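Local coordinates for protein cohesin (Archaeoglobus fulgidus, PDB 2XDH) that is a non-cellulosomal cohesin domain of a larger archaeal protein, probably serving cell adhesion and perhaps carbohydrate binding, at residues A[29-43]-A[123-135]. Numbering follows the deposited sequence. Where two conformers were deposited one is given.
Sequences KVGSINLILSYPNVL and HALTLQGIEIYDI. With SO4 (sulfate ion), chain E.
Two antiparallel strands of the cohesin beta-sandwich pair here, residues 30-38 against 123-134, with Ser-32/Tyr-133, Asn-34/Glu-131, Ile-36/Gln-128 and Ser-38/Thr-126 as hydrogen-bonded pairs. The register slips twice. Near one end lies a classic beta bulge: Tyr-133 O accepts from Gly-31 N (2.8 Å) and from Ser-32 N (3.2 Å), the first in the carbonyl plane, the second tilted from it. The other slip, between Asn-34 and Ile-36, is a second beta bulge with Gly-129 across from it; phi there is 59°, and a side chain would lie tight against Ile-36 CD1.

Ile-33, Leu-37, Leu-127 and Ile-132 line the buried face, as in the core of such a jelly-roll sandwich; Leu-127 CD2 meets Leu-37 CD1 at 3.9 Å. At the strand end the Val-30 and Ile-132 side chains cross at about a right angle, CG1 to CG1. On the opposite face Gln-128, in one of two conformers, bends at chi2 (-92°), bringing NE2 to 3.4 Å from Ile-36 CG2 and into a weak bond with Ser-38 OG. Thr-126 OG1 donates to a lone pair of Gln-128 OE1 (2.7 Å). Ser-38 and Thr-126 also have two conformers, so these bonds would orient the amide only in part.

Past the end of strand 30-38, Val-42 CG2, in one of its two conformers, sits over one face of the His-123 ring, 3.9 Å from its centroid and 14° off the normal, a CH-pi contact, while Pro-40 CB packs on His-123 CB (3.5 Å). An alanine at His-123 would keep CB against the proline but would probably leave Val-42 CG2 without its ring, opening a gap beside the turn 40-43.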
# COMPACT_ATOMS: atom_id res chain seq x y z
N LYS A 29 6.55 -4.53 -1.82
CA LYS A 29 7.72 -3.70 -2.11
C LYS A 29 8.94 -4.07 -1.27
O LYS A 29 9.62 -3.20 -0.72
CB LYS A 29 7.36 -2.22 -1.94
CG LYS A 29 6.23 -1.79 -2.89
CD LYS A 29 5.87 -0.33 -2.74
CE LYS A 29 4.54 -0.03 -3.41
NZ LYS A 29 4.16 1.41 -3.26
N VAL A 30 9.23 -5.36 -1.20
CA VAL A 30 10.43 -5.82 -0.51
C VAL A 30 11.66 -5.45 -1.29
O VAL A 30 11.73 -5.69 -2.50
CB VAL A 30 10.37 -7.34 -0.28
CG1 VAL A 30 11.70 -7.88 0.26
CG2 VAL A 30 9.21 -7.68 0.65
N GLY A 31 12.65 -4.88 -0.61
CA GLY A 31 13.87 -4.46 -1.27
C GLY A 31 15.09 -5.31 -0.96
O GLY A 31 16.01 -5.40 -1.77
N SER A 32 15.12 -5.94 0.20
CA SER A 32 16.23 -6.84 0.46
C SER A 32 15.81 -7.98 1.36
O SER A 32 14.98 -7.81 2.26
CB SER A 32 17.42 -6.10 1.05
OG SER A 32 17.13 -5.67 2.35
N ILE A 33 16.39 -9.14 1.11
CA ILE A 33 16.08 -10.33 1.89
C ILE A 33 17.38 -11.05 2.15
O ILE A 33 18.15 -11.28 1.21
CB ILE A 33 15.19 -11.29 1.08
CG1 ILE A 33 13.87 -10.63 0.69
CG2 ILE A 33 14.96 -12.59 1.84
CD1 ILE A 33 13.00 -11.50 -0.19
N ASN A 34 17.65 -11.37 3.41
CA ASN A 34 18.70 -12.34 3.70
C ASN A 34 18.07 -13.44 4.51
O ASN A 34 17.29 -13.17 5.42
CB ASN A 34 19.85 -11.73 4.49
CG ASN A 34 20.77 -10.92 3.61
OD1 ASN A 34 21.87 -11.36 3.28
ND2 ASN A 34 20.30 -9.76 3.18
N LEU A 35 18.39 -14.68 4.17
CA LEU A 35 17.85 -15.80 4.92
C LEU A 35 18.79 -16.99 4.85
O LEU A 35 19.75 -16.98 4.07
CB LEU A 35 16.46 -16.18 4.42
CG LEU A 35 16.30 -16.59 2.95
CD1 LEU A 35 16.77 -18.03 2.71
CD2 LEU A 35 14.84 -16.44 2.54
N ILE A 36 18.51 -17.98 5.69
CA ILE A 36 19.23 -19.23 5.71
C ILE A 36 18.21 -20.34 5.52
O ILE A 36 17.19 -20.38 6.22
CB ILE A 36 19.94 -19.44 7.05
CG1 ILE A 36 21.00 -18.35 7.25
CG2 ILE A 36 20.57 -20.80 7.10
CD1 ILE A 36 21.67 -18.44 8.60
N LEU A 37 18.47 -21.22 4.55
CA LEU A 37 17.68 -22.45 4.39
C LEU A 37 18.51 -23.62 4.85
O LEU A 37 19.56 -23.89 4.27
CB LEU A 37 17.30 -22.66 2.93
CG LEU A 37 16.54 -23.96 2.64
CD1 LEU A 37 15.13 -23.88 3.20
CD2 LEU A 37 16.49 -24.23 1.14
N SER A 38 18.07 -24.31 5.89
CA SER A 38 18.79 -25.49 6.34
C SER A 38 18.16 -26.71 5.68
O SER A 38 16.95 -26.75 5.47
CB SER A 38 18.74 -25.62 7.86
OG SER A 38 19.45 -24.57 8.48
N TYR A 39 18.99 -27.70 5.35
CA TYR A 39 18.49 -28.90 4.69
C TYR A 39 19.08 -30.17 5.31
O TYR A 39 20.15 -30.13 5.91
CB TYR A 39 18.81 -28.83 3.20
CG TYR A 39 20.28 -28.70 2.90
CD1 TYR A 39 21.06 -29.81 2.64
CD2 TYR A 39 20.89 -27.45 2.88
CE1 TYR A 39 22.42 -29.69 2.36
CE2 TYR A 39 22.25 -27.32 2.61
CZ TYR A 39 23.00 -28.45 2.35
OH TYR A 39 24.35 -28.33 2.07
N PRO A 40 18.37 -31.30 5.18
CA PRO A 40 18.79 -32.57 5.79
C PRO A 40 20.02 -33.21 5.15
O PRO A 40 20.34 -32.92 3.99
CB PRO A 40 17.57 -33.47 5.61
CG PRO A 40 16.83 -32.89 4.44
CD PRO A 40 17.06 -31.41 4.51
N ASN A 41 20.67 -34.10 5.90
CA ASN A 41 21.85 -34.84 5.43
C ASN A 41 21.58 -35.70 4.20
O ASN A 41 22.50 -36.02 3.45
CB ASN A 41 22.40 -35.74 6.54
CG ASN A 41 23.19 -34.97 7.57
OD1 ASN A 41 23.81 -33.96 7.26
ND2 ASN A 41 23.17 -35.46 8.80
N VAL A 42 20.33 -36.11 4.02
CA VAL A 42 19.97 -36.94 2.88
C VAL A 42 19.96 -36.16 1.57
O VAL A 42 19.85 -36.74 0.50
CB VAL A 42 18.60 -37.63 3.07
CG1 VAL A 42 18.69 -38.67 4.18
CG2 VAL A 42 17.52 -36.61 3.36
N LEU A 43 20.07 -34.83 1.67
CA LEU A 43 20.12 -33.99 0.49
C LEU A 43 21.50 -33.37 0.26
O LEU A 43 22.24 -33.09 1.20
CB LEU A 43 19.05 -32.90 0.55
CG LEU A 43 17.59 -33.37 0.55
CD1 LEU A 43 16.66 -32.16 0.48
CD2 LEU A 43 17.31 -34.30 -0.60
N HIS A 123 11.99 -35.05 6.78
CA HIS A 123 13.07 -34.12 7.11
C HIS A 123 12.62 -32.69 6.87
O HIS A 123 11.81 -32.43 5.99
CB HIS A 123 14.30 -34.41 6.26
CG HIS A 123 14.81 -35.81 6.37
ND1 HIS A 123 15.76 -36.18 7.29
CD2 HIS A 123 14.49 -36.93 5.68
CE1 HIS A 123 16.01 -37.48 7.16
NE2 HIS A 123 15.26 -37.95 6.19
N ALA A 124 13.17 -31.76 7.64
CA ALA A 124 12.77 -30.36 7.55
C ALA A 124 13.64 -29.60 6.59
O ALA A 124 14.85 -29.84 6.54
CB ALA A 124 12.84 -29.71 8.94
N LEU A 125 13.03 -28.73 5.80
CA LEU A 125 13.76 -27.71 5.06
C LEU A 125 13.41 -26.44 5.79
O LEU A 125 12.30 -25.91 5.61
CB LEU A 125 13.29 -27.65 3.61
CG LEU A 125 13.68 -28.91 2.82
CD1 LEU A 125 12.80 -29.10 1.59
CD2 LEU A 125 15.15 -28.84 2.42
N THR A 126 14.32 -25.97 6.65
CA THR A 126 13.99 -24.90 7.58
C THR A 126 14.48 -23.53 7.11
O THR A 126 15.58 -23.39 6.60
CB THR A 126 14.57 -25.17 8.98
OG1 THR A 126 16.00 -25.03 8.96
CG2 THR A 126 14.22 -26.57 9.44
N LEU A 127 13.64 -22.52 7.32
CA LEU A 127 14.00 -21.14 7.03
C LEU A 127 14.29 -20.43 8.35
O LEU A 127 13.48 -20.46 9.27
CB LEU A 127 12.81 -20.44 6.36
CG LEU A 127 12.53 -20.90 4.93
CD1 LEU A 127 11.16 -20.45 4.51
CD2 LEU A 127 13.62 -20.37 3.97
N GLN A 128 15.45 -19.79 8.45
CA GLN A 128 15.72 -19.01 9.64
C GLN A 128 16.70 -17.90 9.36
O GLN A 128 17.13 -17.70 8.22
CB GLN A 128 16.22 -19.90 10.79
CG GLN A 128 17.54 -20.59 10.49
CD GLN A 128 17.34 -21.96 9.88
OE1 GLN A 128 16.35 -22.64 10.15
NE2 GLN A 128 18.28 -22.37 9.04
N GLY A 129 17.05 -17.17 10.41
CA GLY A 129 17.96 -16.04 10.29
C GLY A 129 17.44 -14.99 9.33
O GLY A 129 18.22 -14.32 8.65
N ILE A 130 16.12 -14.83 9.26
CA ILE A 130 15.57 -13.93 8.23
C ILE A 130 15.81 -12.44 8.55
O ILE A 130 15.63 -12.01 9.68
CB ILE A 130 14.08 -14.21 8.01
CG1 ILE A 130 13.92 -15.57 7.32
CG2 ILE A 130 13.43 -13.12 7.19
CD1 ILE A 130 12.60 -16.14 7.53
N GLU A 131 16.25 -11.69 7.54
CA GLU A 131 16.37 -10.24 7.66
C GLU A 131 15.71 -9.66 6.42
O GLU A 131 16.17 -9.90 5.31
CB GLU A 131 17.83 -9.85 7.75
CG GLU A 131 18.58 -10.62 8.84
CD GLU A 131 20.07 -10.27 8.88
OE1 GLU A 131 20.60 -9.80 7.86
OE2 GLU A 131 20.70 -10.47 9.94
N ILE A 132 14.63 -8.91 6.59
CA ILE A 132 13.91 -8.46 5.40
C ILE A 132 13.48 -7.01 5.57
O ILE A 132 13.01 -6.63 6.64
CB ILE A 132 12.74 -9.41 5.11
CG1 ILE A 132 11.87 -8.90 3.95
CG2 ILE A 132 11.91 -9.61 6.36
CD1 ILE A 132 10.86 -9.92 3.49
N TYR A 133 13.67 -6.21 4.52
CA TYR A 133 13.36 -4.77 4.55
C TYR A 133 12.64 -4.35 3.27
O TYR A 133 12.89 -4.91 2.21
CB TYR A 133 14.65 -3.95 4.65
CG TYR A 133 15.42 -4.21 5.92
CD1 TYR A 133 15.19 -3.45 7.05
CD2 TYR A 133 16.37 -5.22 5.99
CE1 TYR A 133 15.88 -3.69 8.23
CE2 TYR A 133 17.07 -5.47 7.16
CZ TYR A 133 16.82 -4.70 8.27
OH TYR A 133 17.51 -4.93 9.44
N ASP A 134 11.77 -3.36 3.36
CA ASP A 134 11.15 -2.86 2.12
C ASP A 134 12.10 -1.89 1.43
O ASP A 134 13.20 -1.63 1.94
CB ASP A 134 9.76 -2.25 2.38
CG ASP A 134 9.82 -0.98 3.20
OD1 ASP A 134 10.92 -0.41 3.33
OD2 ASP A 134 8.75 -0.54 3.70
N ILE A 135 11.70 -1.34 0.29
CA ILE A 135 12.60 -0.52 -0.50
C ILE A 135 12.89 0.81 0.19
O ILE A 135 13.77 1.54 -0.24
CB ILE A 135 12.04 -0.25 -1.91
CG1 ILE A 135 10.63 0.34 -1.82
CG2 ILE A 135 12.06 -1.54 -2.76
CD1 ILE A 135 10.05 0.73 -3.17
S SO4 E . 2.34 1.37 0.57
O1 SO4 E . 1.38 2.27 -0.06
O2 SO4 E . 3.57 2.10 0.87
O3 SO4 E . 2.64 0.26 -0.33
O4 SO4 E . 1.77 0.85 1.81
O HOH W 1 18.00 -8.07 4.10
O HOH W 2 18.77 -35.51 8.30